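Local coordinates for cell wall surface anchor protein (PDB 4Z1P), which probably serves as a wall-anchored adhesin of the antigen I/II family on the surface of Streptococcus agalactiae, at residues Asp94-Lys99 with Phe115-Ala120; Ala28-Val33 with Val172-Thr177; Ile73-Ser76 with Asp80-Ser83. One frame throughout, in Å; residues are numbered along the deposited sequence.

Interaction 1: residues Asp94-Lys99 with Phe115-Ala120; sequences DTLDQK and FYMWTA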
loop_
_atom_site.group_PDB
_atom_site.type_symbol
_atom_site.label_atom_id
_atom_site.label_comp_id
_atom_site.label_asym_id
_atom_site.label_seq_id
_atom_site.Cartn_x
_atom_site.Cartn_y
_atom_site.Cartn_z
ATOM N N ASP A 94 28.428 -7.497 -2.073
ATOM C CA ASP A 94 29.825 -7.156 -2.329
ATOM C C ASP A 94 30.383 -6.037 -1.448
ATOM O O ASP A 94 31.592 -5.915 -1.350
ATOM C CB ASP A 94 30.022 -6.779 -3.821
ATOM C CG ASP A 94 29.648 -7.951 -4.771
ATOM O OD1 ASP A 94 30.019 -9.072 -4.397
ATOM O OD2 ASP A 94 28.981 -7.733 -5.818
ATOM N N THR A 95 29.529 -5.245 -0.822
ATOM C CA THR A 95 30.007 -4.228 0.180
ATOM C C THR A 95 30.249 -4.763 1.585
ATOM O O THR A 95 30.932 -4.103 2.397
ATOM C CB THR A 95 29.163 -2.923 0.160
ATOM O OG1 THR A 95 27.956 -3.080 0.896
ATOM C CG2 THR A 95 28.766 -2.507 -1.236
ATOM N N LEU A 96 29.832 -6.013 1.893
ATOM C CA LEU A 96 30.190 -6.552 3.176
ATOM C C LEU A 96 31.629 -6.936 3.272
ATOM O O LEU A 96 32.283 -7.231 2.251
ATOM C CB LEU A 96 29.413 -7.822 3.486
ATOM C CG LEU A 96 27.924 -7.690 3.650
ATOM C CD1 LEU A 96 27.298 -9.075 3.613
ATOM C CD2 LEU A 96 27.676 -6.950 4.964
ATOM N N ASP A 97 32.145 -6.981 4.486
ATOM C CA ASP A 97 33.512 -7.444 4.622
ATOM C C ASP A 97 33.607 -8.880 4.254
ATOM O O ASP A 97 32.598 -9.558 4.097
ATOM C CB ASP A 97 34.195 -7.112 5.962
ATOM C CG ASP A 97 33.578 -7.787 7.152
ATOM O OD1 ASP A 97 33.051 -8.928 7.060
ATOM O OD2 ASP A 97 33.663 -7.140 8.214
ATOM N N GLN A 98 34.827 -9.359 4.062
ATOM C CA GLN A 98 34.996 -10.677 3.438
ATOM C C GLN A 98 34.500 -11.771 4.381
ATOM O O GLN A 98 33.872 -12.752 3.954
ATOM C CB GLN A 98 36.451 -10.899 3.003
ATOM C CG GLN A 98 36.940 -9.858 1.987
ATOM C CD GLN A 98 36.301 -9.937 0.598
ATOM O OE1 GLN A 98 36.376 -10.959 -0.098
ATOM N NE2 GLN A 98 35.693 -8.851 0.172
ATOM N N LYS A 99 34.738 -11.571 5.667
ATOM C CA LYS A 99 34.228 -12.462 6.685
ATOM C C LYS A 99 32.735 -12.733 6.564
ATOM O O LYS A 99 32.300 -13.875 6.615
ATOM C CB LYS A 99 34.470 -11.863 8.054
ATOM C CG LYS A 99 34.240 -12.870 9.179
ATOM C CD LYS A 99 32.922 -12.641 9.924
ATOM C CE LYS A 99 33.018 -11.565 11.021
ATOM N NZ LYS A 99 33.355 -12.150 12.358
ATOM N N PHE A 115 20.016 -5.284 0.908
ATOM C CA PHE A 115 19.341 -5.928 1.998
ATOM C C PHE A 115 19.830 -5.406 3.335
ATOM O O PHE A 115 20.771 -4.582 3.382
ATOM C CB PHE A 115 19.547 -7.451 1.914
ATOM C CG PHE A 115 20.972 -7.891 2.038
ATOM C CD1 PHE A 115 21.761 -7.987 0.930
ATOM C CD2 PHE A 115 21.509 -8.319 3.239
ATOM C CE1 PHE A 115 23.052 -8.478 1.032
ATOM C CE2 PHE A 115 22.809 -8.764 3.364
ATOM C CZ PHE A 115 23.600 -8.857 2.256
ATOM N N TYR A 116 19.143 -5.832 4.390
ATOM C CA TYR A 116 19.459 -5.497 5.758
ATOM C C TYR A 116 19.808 -6.767 6.498
ATOM O O TYR A 116 19.285 -7.836 6.181
ATOM C CB TYR A 116 18.241 -4.864 6.443
ATOM C CG TYR A 116 17.731 -3.664 5.754
ATOM C CD1 TYR A 116 16.935 -3.762 4.657
ATOM C CD2 TYR A 116 18.080 -2.350 6.223
ATOM C CE1 TYR A 116 16.454 -2.607 4.027
ATOM C CE2 TYR A 116 17.601 -1.222 5.608
ATOM C CZ TYR A 116 16.783 -1.348 4.539
ATOM O OH TYR A 116 16.347 -0.233 3.911
ATOM N N MET A 117 20.786 -6.679 7.389
ATOM C CA MET A 117 21.191 -7.795 8.140
ATOM C C MET A 117 21.524 -7.437 9.569
ATOM O O MET A 117 22.100 -6.357 9.813
ATOM C CB MET A 117 22.394 -8.486 7.470
ATOM C CG MET A 117 22.891 -9.722 8.163
ATOM S SD MET A 117 24.225 -10.527 7.238
ATOM C CE MET A 117 25.494 -9.360 7.328
ATOM N N TRP A 118 21.107 -8.269 10.495
ATOM C CA TRP A 118 21.363 -8.033 11.933
ATOM C C TRP A 118 22.159 -9.202 12.406
ATOM O O TRP A 118 21.751 -10.352 12.185
ATOM C CB TRP A 118 20.030 -7.961 12.715
ATOM C CG TRP A 118 19.222 -6.757 12.468
ATOM C CD1 TRP A 118 19.248 -5.574 13.206
ATOM C CD2 TRP A 118 18.318 -6.530 11.408
ATOM N NE1 TRP A 118 18.389 -4.681 12.677
ATOM C CE2 TRP A 118 17.820 -5.216 11.553
ATOM C CE3 TRP A 118 17.895 -7.295 10.338
ATOM C CZ2 TRP A 118 16.880 -4.681 10.701
ATOM C CZ3 TRP A 118 16.928 -6.796 9.518
ATOM C CH2 TRP A 118 16.465 -5.472 9.669
ATOM N N THR A 119 23.305 -8.961 12.985
ATOM C CA THR A 119 24.192 -9.959 13.524
ATOM C C THR A 119 24.441 -9.795 15.007
ATOM O O THR A 119 24.509 -8.606 15.563
ATOM C CB THR A 119 25.574 -9.853 12.814
ATOM O OG1 THR A 119 26.003 -8.527 12.840
ATOM C CG2 THR A 119 25.480 -10.305 11.385
ATOM N N ALA A 120 24.554 -10.908 15.720
ATOM C CA ALA A 120 24.857 -10.857 17.094
ATOM C C ALA A 120 26.230 -10.282 17.359
ATOM O O ALA A 120 27.220 -10.774 16.865
ATOM C CB ALA A 120 24.677 -12.200 17.785
#
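The ring of Phe115 meets Leu96 at its edge, not over a face. Leu96 CD1 lies near the ring plane, 3.9 Å from Phe115 CZ. The two side chains approach from opposite directions, so the methyl faces the far end of the ring. Val58 and Val90, on the two neighbouring strands, also pack against Phe115. The second methyl of Leu96 serves Met117: Leu96 CD2 is 4.0 Å from Met117 CE. Leu96 CD1 is nearly as near, at 4.1 Å from Met117 CE, so the thioether methyl sits against both branches. Met117 runs straight out from its strand, with CG anti to the backbone N (chi1 -178°). A turn about the CG-SD bond (chi3 66°) then swings CE toward Leu96.

Strand 115-120 belongs to the five-stranded antiparallel sheet of a two-sheet sandwich. This is consistent with the variant immunoglobulin fold of antigen I/II C-terminal domains. Phe115 and Met117 point to the outer side of that sheet, where the loop and helix 98-106 cover it. Tyr116 and Trp118 point the other way, toward strand 65-75 of the opposite sheet. Tyr116 stacks on His89 of the adjoining strand 85-90. Trp118 meets the ring of Tyr139 of the opposite sheet, with planes about 60° apart.

The contact is wholly apolar and buried. Leu96 reaches in just before Asp97, the N-cap residue of the helix, whose OD1 accepts from Leu100 N. Leu96 O accepts from Gln101 NE2, which ties the backbone of the leucine to the same helix. Leu100 of that helix also touches Met117.

Interaction 2: residues Ala28-Val33 with Val172-Thr177; sequences ATLDYV and VVNDLT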
loop_
_atom_site.group_PDB
_atom_site.type_symbol
_atom_site.label_atom_id
_atom_site.label_comp_id
_atom_site.label_asym_id
_atom_site.label_seq_id
_atom_site.Cartn_x
_atom_site.Cartn_y
_atom_site.Cartn_z
ATOM N N ALA A 28 0.945 3.651 1.313
ATOM C CA ALA A 28 0.843 2.579 2.315
ATOM C C ALA A 28 2.103 2.419 3.134
ATOM O O ALA A 28 3.164 2.686 2.654
ATOM C CB ALA A 28 0.578 1.255 1.597
ATOM N N THR A 29 1.969 2.036 4.388
ATOM C CA THR A 29 3.130 1.589 5.155
ATOM C C THR A 29 3.059 0.056 5.193
ATOM O O THR A 29 2.035 -0.491 5.575
ATOM C CB THR A 29 3.010 2.229 6.528
ATOM O OG1 THR A 29 3.331 3.625 6.382
ATOM C CG2 THR A 29 4.005 1.652 7.506
ATOM N N LEU A 30 4.111 -0.655 4.777
ATOM C CA LEU A 30 4.093 -2.084 4.895
ATOM C C LEU A 30 4.612 -2.480 6.273
ATOM O O LEU A 30 5.798 -2.253 6.581
ATOM C CB LEU A 30 4.901 -2.751 3.797
ATOM C CG LEU A 30 4.325 -2.805 2.387
ATOM C CD1 LEU A 30 3.119 -3.717 2.313
ATOM C CD2 LEU A 30 3.949 -1.412 1.904
ATOM N N ASP A 31 3.735 -3.100 7.082
ATOM C CA ASP A 31 4.038 -3.443 8.466
ATOM C C ASP A 31 4.276 -4.923 8.538
ATOM O O ASP A 31 3.332 -5.718 8.521
ATOM C CB ASP A 31 2.911 -2.999 9.372
ATOM C CG ASP A 31 2.765 -1.468 9.327
ATOM O OD1 ASP A 31 3.778 -0.775 9.610
ATOM O OD2 ASP A 31 1.681 -0.952 8.968
ATOM N N TYR A 32 5.548 -5.254 8.658
ATOM C CA TYR A 32 5.955 -6.642 8.640
ATOM C C TYR A 32 6.355 -7.126 10.023
ATOM O O TYR A 32 6.932 -6.348 10.851
ATOM C CB TYR A 32 7.146 -6.789 7.742
ATOM C CG TYR A 32 6.976 -6.494 6.290
ATOM C CD1 TYR A 32 6.058 -7.199 5.506
ATOM C CD2 TYR A 32 7.849 -5.685 5.641
ATOM C CE1 TYR A 32 5.958 -6.972 4.125
ATOM C CE2 TYR A 32 7.815 -5.511 4.267
ATOM C CZ TYR A 32 6.815 -6.131 3.518
ATOM O OH TYR A 32 6.720 -5.873 2.173
ATOM N N VAL A 33 6.133 -8.425 10.229
ATOM C CA VAL A 33 6.534 -9.076 11.420
ATOM C C VAL A 33 7.329 -10.291 11.035
ATOM O O VAL A 33 6.828 -11.215 10.378
ATOM C CB VAL A 33 5.374 -9.479 12.352
ATOM C CG1 VAL A 33 5.922 -10.153 13.608
ATOM C CG2 VAL A 33 4.486 -8.329 12.645
ATOM N N VAL A 172 6.788 -12.560 1.419
ATOM C CA VAL A 172 5.418 -12.013 1.464
ATOM C C VAL A 172 5.281 -11.102 0.280
ATOM O O VAL A 172 6.259 -10.501 -0.199
ATOM C CB VAL A 172 5.085 -11.196 2.761
ATOM C CG1 VAL A 172 4.895 -12.163 3.925
ATOM C CG2 VAL A 172 6.124 -10.149 3.077
ATOM N N VAL A 173 4.057 -10.948 -0.210
ATOM C CA VAL A 173 3.829 -10.253 -1.482
ATOM C C VAL A 173 2.576 -9.403 -1.402
ATOM O O VAL A 173 1.603 -9.819 -0.798
ATOM C CB VAL A 173 3.600 -11.270 -2.626
ATOM C CG1 VAL A 173 3.289 -10.504 -3.900
ATOM C CG2 VAL A 173 4.853 -12.157 -2.786
ATOM N N ASN A 174 2.636 -8.182 -1.937
ATOM C CA ASN A 174 1.485 -7.281 -2.059
ATOM C C ASN A 174 1.545 -6.490 -3.336
ATOM O O ASN A 174 2.615 -5.990 -3.710
ATOM C CB ASN A 174 1.463 -6.272 -0.914
ATOM C CG ASN A 174 1.376 -6.948 0.407
ATOM O OD1 ASN A 174 2.407 -7.253 1.026
ATOM N ND2 ASN A 174 0.147 -7.220 0.846
ATOM N N ASP A 175 0.424 -6.381 -4.045
ATOM C CA ASP A 175 0.408 -5.622 -5.302
ATOM C C ASP A 175 0.203 -4.135 -5.002
ATOM O O ASP A 175 -0.606 -3.798 -4.129
ATOM C CB ASP A 175 -0.724 -6.143 -6.202
ATOM C CG ASP A 175 -1.022 -7.604 -5.956
ATOM O OD1 ASP A 175 -1.775 -7.956 -4.948
ATOM O OD2 ASP A 175 -0.441 -8.383 -6.729
ATOM N N LEU A 176 0.936 -3.265 -5.697
ATOM C CA LEU A 176 0.817 -1.850 -5.550
ATOM C C LEU A 176 -0.111 -1.373 -6.667
ATOM O O LEU A 176 0.231 -1.541 -7.849
ATOM C CB LEU A 176 2.163 -1.204 -5.691
ATOM C CG LEU A 176 2.344 0.293 -5.393
ATOM C CD1 LEU A 176 1.582 1.225 -6.338
ATOM C CD2 LEU A 176 1.975 0.560 -3.949
ATOM N N THR A 177 -1.235 -0.748 -6.273
ATOM C CA THR A 177 -2.248 -0.229 -7.211
ATOM C C THR A 177 -2.239 1.267 -7.103
ATOM O O THR A 177 -2.518 1.853 -6.048
ATOM C CB THR A 177 -3.625 -0.777 -6.921
ATOM O OG1 THR A 177 -3.971 -0.476 -5.560
ATOM C CG2 THR A 177 -3.724 -2.345 -7.196
HETATM O O HOH W 1 5.127 -7.318 0.632
#
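Val172 CG2 presses on Tyr32 CE1 at 3.3 Å, a tight approach. The methyl comes obliquely to the ring, and the valine and tyrosine lie alongside, running opposite ways. Val172 CG1 is anti to the carbonyl carbon (chi1 -74°), which leaves CG2 between the backbone N and the carbonyl carbon, against the tyrosine. The CB of Tyr32 does not aim at the other strand, but with CG anti to the carbonyl carbon (chi1 -64°) the far end of the ring reaches Val172. Next along the strands, Leu30 CD1 and Asn174 OD1 meet head-on at 3.8 Å.

Strands 29-36 and 165-177 belong to different sheets. Leu30 CA and Asn174 CA are 9.1 Å apart, as between facing layers of a beta sandwich, and side chains bridge the space between them. Water 1 lies in the Tyr32 ring plane at the edge, 2.6 Å from Tyr32 OH. The same water is 2.7 Å from Asn174 OD1, to which it probably donates. Asn174 ND2 is held separately by Lys22 O. The amide is therefore gripped at both ends, and one water links two polar groups, of Tyr32 and Asn174, that are buried between the sheets.

Interaction 3: residues Ile73-Ser76 with Asp80-Ser83; sequences IKAS and DVSS
Val81 lies beside Ile73 and Ala75, where the chain turns back after strand 65-75. Asp80 opens an Asx turn here, and a single beta bridge pairs Asp80 with Lys74. The bridge carries one backbone hydrogen bond, from Val81 N to Ile73 O at 3.0 Å, with an N-H...O angle of 154°.

From CB, the Val81 side chain forks toward two neighbours on the strand. Val81 CG1 is anti to the carbonyl carbon (chi1 -58°) and touches Ala75 CB at 3.9 Å. CG2 lies between the backbone N and the carbonyl carbon. Val81 CG2 packs on Ile73 CG2 at 3.7 Å, with the two side chains crossing at about a right angle. The same methyl, Val81 CG2, is 3.6 Å from Ile73 O, the acceptor of the backbone bond. Ile137 and Tyr130 also touch Val81, so strand 137-145 and helix 123-131 help to bury it.

Asp80 works on the exposed side. Its CB points away from the strand, but the carboxylate comes back toward it. Asp80 OD1 takes Ser82 OG on its syn lone pair at 2.7 Å. Ser82 N reaches the same oxygen from above the carboxylate plane, 40° out of it, and closes the Asx turn. Water 2 then carries the link across: it donates to Asp80 OD1 at 2.7 Å and accepts from Ile73 N at 2.8 Å.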
loop_
_atom_site.group_PDB
_atom_site.type_symbol
_atom_site.label_atom_id
_atom_site.label_comp_id
_atom_site.label_asym_id
_atom_site.label_seq_id
_atom_site.Cartn_x
_atom_site.Cartn_y
_atom_site.Cartn_z
ATOM N N ILE A 73 12.830 -4.930 18.149
ATOM C CA ILE A 73 13.393 -6.278 17.986
ATOM C C ILE A 73 13.404 -6.892 19.369
ATOM O O ILE A 73 14.125 -6.406 20.281
ATOM C CB ILE A 73 14.842 -6.265 17.418
ATOM C CG1 ILE A 73 14.875 -5.420 16.171
ATOM C CG2 ILE A 73 15.282 -7.698 17.149
ATOM C CD1 ILE A 73 16.253 -5.279 15.482
ATOM N N LYS A 74 12.552 -7.899 19.553
ATOM C CA LYS A 74 12.242 -8.475 20.896
ATOM C C LYS A 74 12.370 -9.960 20.940
ATOM O O LYS A 74 11.890 -10.632 20.009
ATOM C CB LYS A 74 10.832 -8.083 21.376
ATOM C CG LYS A 74 10.626 -6.528 21.607
ATOM C CD LYS A 74 9.199 -6.106 21.910
ATOM C CE LYS A 74 8.732 -6.509 23.315
ATOM N NZ LYS A 74 7.295 -6.106 23.396
ATOM N N ALA A 75 12.994 -10.459 22.013
ATOM C CA ALA A 75 12.979 -11.876 22.280
ATOM C C ALA A 75 11.609 -12.300 22.844
ATOM O O ALA A 75 10.807 -11.474 23.368
ATOM C CB ALA A 75 14.109 -12.273 23.190
ATOM N N SER A 76 11.308 -13.590 22.706
ATOM C CA SER A 76 10.000 -14.085 23.120
ATOM C C SER A 76 9.845 -13.983 24.643
ATOM O O SER A 76 8.745 -14.155 25.139
ATOM C CB SER A 76 9.782 -15.514 22.664
ATOM O OG SER A 76 10.772 -16.387 23.098
ATOM N N ASP A 80 14.052 -6.500 25.053
ATOM C CA ASP A 80 14.534 -5.726 23.921
ATOM C C ASP A 80 15.963 -6.182 23.636
ATOM O O ASP A 80 16.877 -5.989 24.481
ATOM C CB ASP A 80 14.489 -4.149 24.320
ATOM C CG ASP A 80 15.154 -3.235 23.269
ATOM O OD1 ASP A 80 15.420 -3.664 22.116
ATOM O OD2 ASP A 80 15.383 -2.062 23.637
ATOM N N VAL A 81 16.199 -6.807 22.465
ATOM C CA VAL A 81 17.529 -7.272 22.089
ATOM C C VAL A 81 18.184 -6.405 20.945
ATOM O O VAL A 81 19.216 -6.801 20.449
ATOM C CB VAL A 81 17.487 -8.752 21.636
ATOM C CG1 VAL A 81 16.927 -9.650 22.713
ATOM C CG2 VAL A 81 16.664 -8.917 20.387
ATOM N N SER A 82 17.595 -5.245 20.639
ATOM C CA SER A 82 18.042 -4.325 19.530
ATOM C C SER A 82 19.525 -3.859 19.790
ATOM O O SER A 82 20.339 -3.776 18.840
ATOM C CB SER A 82 17.057 -3.140 19.301
ATOM O OG SER A 82 17.024 -2.267 20.496
ATOM N N SER A 83 19.919 -3.691 21.057
ATOM C CA SER A 83 21.271 -3.225 21.379
ATOM C C SER A 83 22.329 -4.342 21.255
ATOM O O SER A 83 23.549 -4.092 21.210
ATOM C CB SER A 83 21.341 -2.618 22.795
ATOM O OG SER A 83 21.303 -3.692 23.801
HETATM O O HOH W 2 13.531 -3.130 20.205
#

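All three contacts lie in one sandwich domain. Interaction 2 sits between the two sheets, near the centre of the chain. Interaction 1 is also buried, but on the outer side of the five-stranded sheet, which interaction 2 shares through strand 165-177. Interaction 3 is partly exposed, at the end of strand 65-75; interactions 2 and 3 both reach the four-stranded sheet. Interactions 1 and 3 touch: Trp118 NE1 lies 3.6 Å from Ile73 CD1, so strand 115-120 meets Leu96 on one side and strand 65-75 on the other. Interaction 1 is purely apolar, interaction 2 adds a buried water bridge, and interaction 3 combines a backbone bond and an exposed carboxylate with buried apolar packing.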